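PDB 4H0O: acetate kinase from Entamoeba histolytica, which is a pyrophosphate-dependent acetate kinase of the ASKHA superfamily that interconverts acetate and acetyl phosphate, probably with magnesium as cofactor. Local coordinates for residues I66-L71 against A77-Q82. Residues are numbered along the deposited sequence; the frame is centred on the assembly and turned at random.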
loop_
_atom_site.group_PDB
_atom_site.type_symbol
_atom_site.label_atom_id
_atom_site.label_comp_id
_atom_site.label_asym_id
_atom_site.label_seq_id
_atom_site.Cartn_x
_atom_site.Cartn_y
_atom_site.Cartn_z
ATOM N N ILE B 66 42.285 23.111 -8.989
ATOM C CA ILE B 66 43.330 22.856 -8.006
ATOM C C ILE B 66 43.546 21.352 -7.919
ATOM O O ILE B 66 42.647 20.615 -7.501
ATOM C CB ILE B 66 42.954 23.399 -6.610
ATOM C CG1 ILE B 66 42.831 24.924 -6.634
ATOM C CG2 ILE B 66 43.988 22.988 -5.576
ATOM C CD1 ILE B 66 41.473 25.433 -7.049
ATOM N N GLU B 67 44.726 20.894 -8.327
ATOM C CA GLU B 67 45.035 19.470 -8.294
ATOM C C GLU B 67 45.091 18.966 -6.857
ATOM O O GLU B 67 45.640 19.625 -5.972
ATOM C CB GLU B 67 46.340 19.176 -9.038
ATOM C CG GLU B 67 46.201 19.245 -10.552
ATOM C CD GLU B 67 47.529 19.117 -11.270
ATOM O OE1 GLU B 67 48.457 19.886 -10.944
ATOM O OE2 GLU B 67 47.645 18.247 -12.158
ATOM N N THR B 68 44.506 17.796 -6.636
ATOM C CA THR B 68 44.351 17.246 -5.299
ATOM C C THR B 68 44.534 15.736 -5.335
ATOM O O THR B 68 44.389 15.116 -6.389
ATOM C CB THR B 68 42.937 17.542 -4.745
ATOM O OG1 THR B 68 41.967 17.315 -5.776
ATOM C CG2 THR B 68 42.821 18.981 -4.268
ATOM N N PRO B 69 44.852 15.135 -4.181
ATOM C CA PRO B 69 44.729 13.678 -4.090
ATOM C C PRO B 69 43.244 13.334 -4.119
ATOM O O PRO B 69 42.418 14.249 -4.103
ATOM C CB PRO B 69 45.304 13.364 -2.708
ATOM C CG PRO B 69 46.112 14.579 -2.324
ATOM C CD PRO B 69 45.406 15.730 -2.953
ATOM N N ILE B 70 42.895 12.052 -4.169
ATOM C CA ILE B 70 41.494 11.678 -4.016
ATOM C C ILE B 70 41.060 12.070 -2.605
ATOM O O ILE B 70 41.726 11.728 -1.625
ATOM C CB ILE B 70 41.257 10.176 -4.262
ATOM C CG1 ILE B 70 41.484 9.840 -5.737
ATOM C CG2 ILE B 70 39.843 9.781 -3.857
ATOM C CD1 ILE B 70 40.608 10.637 -6.683
ATOM N N LEU B 71 39.960 12.809 -2.506
ATOM C CA LEU B 71 39.532 13.370 -1.231
ATOM C C LEU B 71 38.236 12.737 -0.742
ATOM O O LEU B 71 37.336 12.451 -1.538
ATOM C CB LEU B 71 39.345 14.885 -1.364
ATOM C CG LEU B 71 40.597 15.712 -1.667
ATOM C CD1 LEU B 71 40.241 17.147 -2.037
ATOM C CD2 LEU B 71 41.530 15.690 -0.472
ATOM N N ALA B 77 35.662 19.493 1.896
ATOM C CA ALA B 77 34.988 20.613 2.547
ATOM C C ALA B 77 35.987 21.655 3.039
ATOM O O ALA B 77 35.831 22.849 2.772
ATOM C CB ALA B 77 34.134 20.119 3.694
ATOM N N LYS B 78 37.009 21.191 3.755
ATOM C CA LYS B 78 38.065 22.061 4.266
ATOM C C LYS B 78 38.764 22.841 3.153
ATOM O O LYS B 78 38.931 24.061 3.242
ATOM C CB LYS B 78 39.094 21.240 5.052
ATOM C CG LYS B 78 40.379 21.990 5.375
ATOM C CD LYS B 78 40.953 21.556 6.720
ATOM C CE LYS B 78 42.135 22.429 7.126
ATOM N NZ LYS B 78 42.465 22.289 8.575
ATOM N N LEU B 79 39.163 22.130 2.103
ATOM C CA LEU B 79 39.874 22.746 0.986
ATOM C C LEU B 79 38.978 23.715 0.208
ATOM O O LEU B 79 39.456 24.707 -0.344
ATOM C CB LEU B 79 40.464 21.671 0.063
ATOM C CG LEU B 79 41.897 21.206 0.358
ATOM C CD1 LEU B 79 42.102 20.892 1.832
ATOM C CD2 LEU B 79 42.262 19.993 -0.485
ATOM N N ILE B 80 37.678 23.427 0.177
ATOM C CA ILE B 80 36.707 24.329 -0.439
ATOM C C ILE B 80 36.624 25.639 0.346
ATOM O O ILE B 80 36.707 26.728 -0.229
ATOM C CB ILE B 80 35.306 23.680 -0.523
ATOM C CG1 ILE B 80 35.276 22.611 -1.620
ATOM C CG2 ILE B 80 34.238 24.730 -0.796
ATOM C CD1 ILE B 80 34.011 21.769 -1.630
ATOM N N ILE B 81 36.459 25.518 1.662
ATOM C CA ILE B 81 36.408 26.660 2.568
ATOM C C ILE B 81 37.688 27.492 2.470
ATOM O O ILE B 81 37.646 28.726 2.478
ATOM C CB ILE B 81 36.193 26.186 4.028
ATOM C CG1 ILE B 81 34.793 25.583 4.191
ATOM C CG2 ILE B 81 36.400 27.326 5.015
ATOM C CD1 ILE B 81 34.569 24.886 5.519
ATOM N N GLN B 82 38.821 26.807 2.365
ATOM C CA GLN B 82 40.113 27.465 2.214
ATOM C C GLN B 82 40.198 28.256 0.906
ATOM O O GLN B 82 40.713 29.375 0.884
ATOM C CB GLN B 82 41.240 26.432 2.289
ATOM C CG GLN B 82 42.614 26.958 1.907
ATOM C CD GLN B 82 43.720 25.978 2.252
ATOM O OE1 GLN B 82 43.648 25.278 3.263
ATOM N NE2 GLN B 82 44.748 25.920 1.411
#
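In Leu79 a chi1 of -91°, well off a staggered value, and a chi2 of 48° together direct the methyl CD2 toward Leu71 and Thr68, and in Thr68 a chi1 of 43° sets OG1 between the backbone N and the carbonyl carbon and leaves CG2 beside the N. The contact belongs to a strand-to-helix connection in the ribonuclease H-like fold of the ASKHA superfamily. Strand 62-67, outermost in its sheet within the chain, runs out into a loop; the chain then enters helix 73-86, whose Leu79 reaches back to the loop preceding it.

A single methyl, Leu79 CD2, makes both close approaches. It lies 3.8 Å from Leu71 CD1, where the two leucine side chains are set roughly perpendicular, and it also meets the methyl of Thr68. No hydrogen bond joins the segments; all the close approaches are between methyl groups, and with 89 Å² buried the contact is small.

Thr68 OG1 makes a weak hydrogen bond to the carbonyl oxygen of Pro53, just ahead of strand 54-59, and the Thr68 backbone also bonds to Pro53. At the other end of the loop, Leu71 O accepts a hydrogen bond from Asn43 ND2, and the Leu71 side chain also touches Ile55 of strand 54-59. Elsewhere on the helix, Ala77 and Ile80 pack on Leu26 of strand 26-31 and Ile81 on helix 129-143. The side chains of Leu79 and Thr68 run antiparallel alongside one another, with Leu79 CD2 4.0 Å from Thr68 CG2.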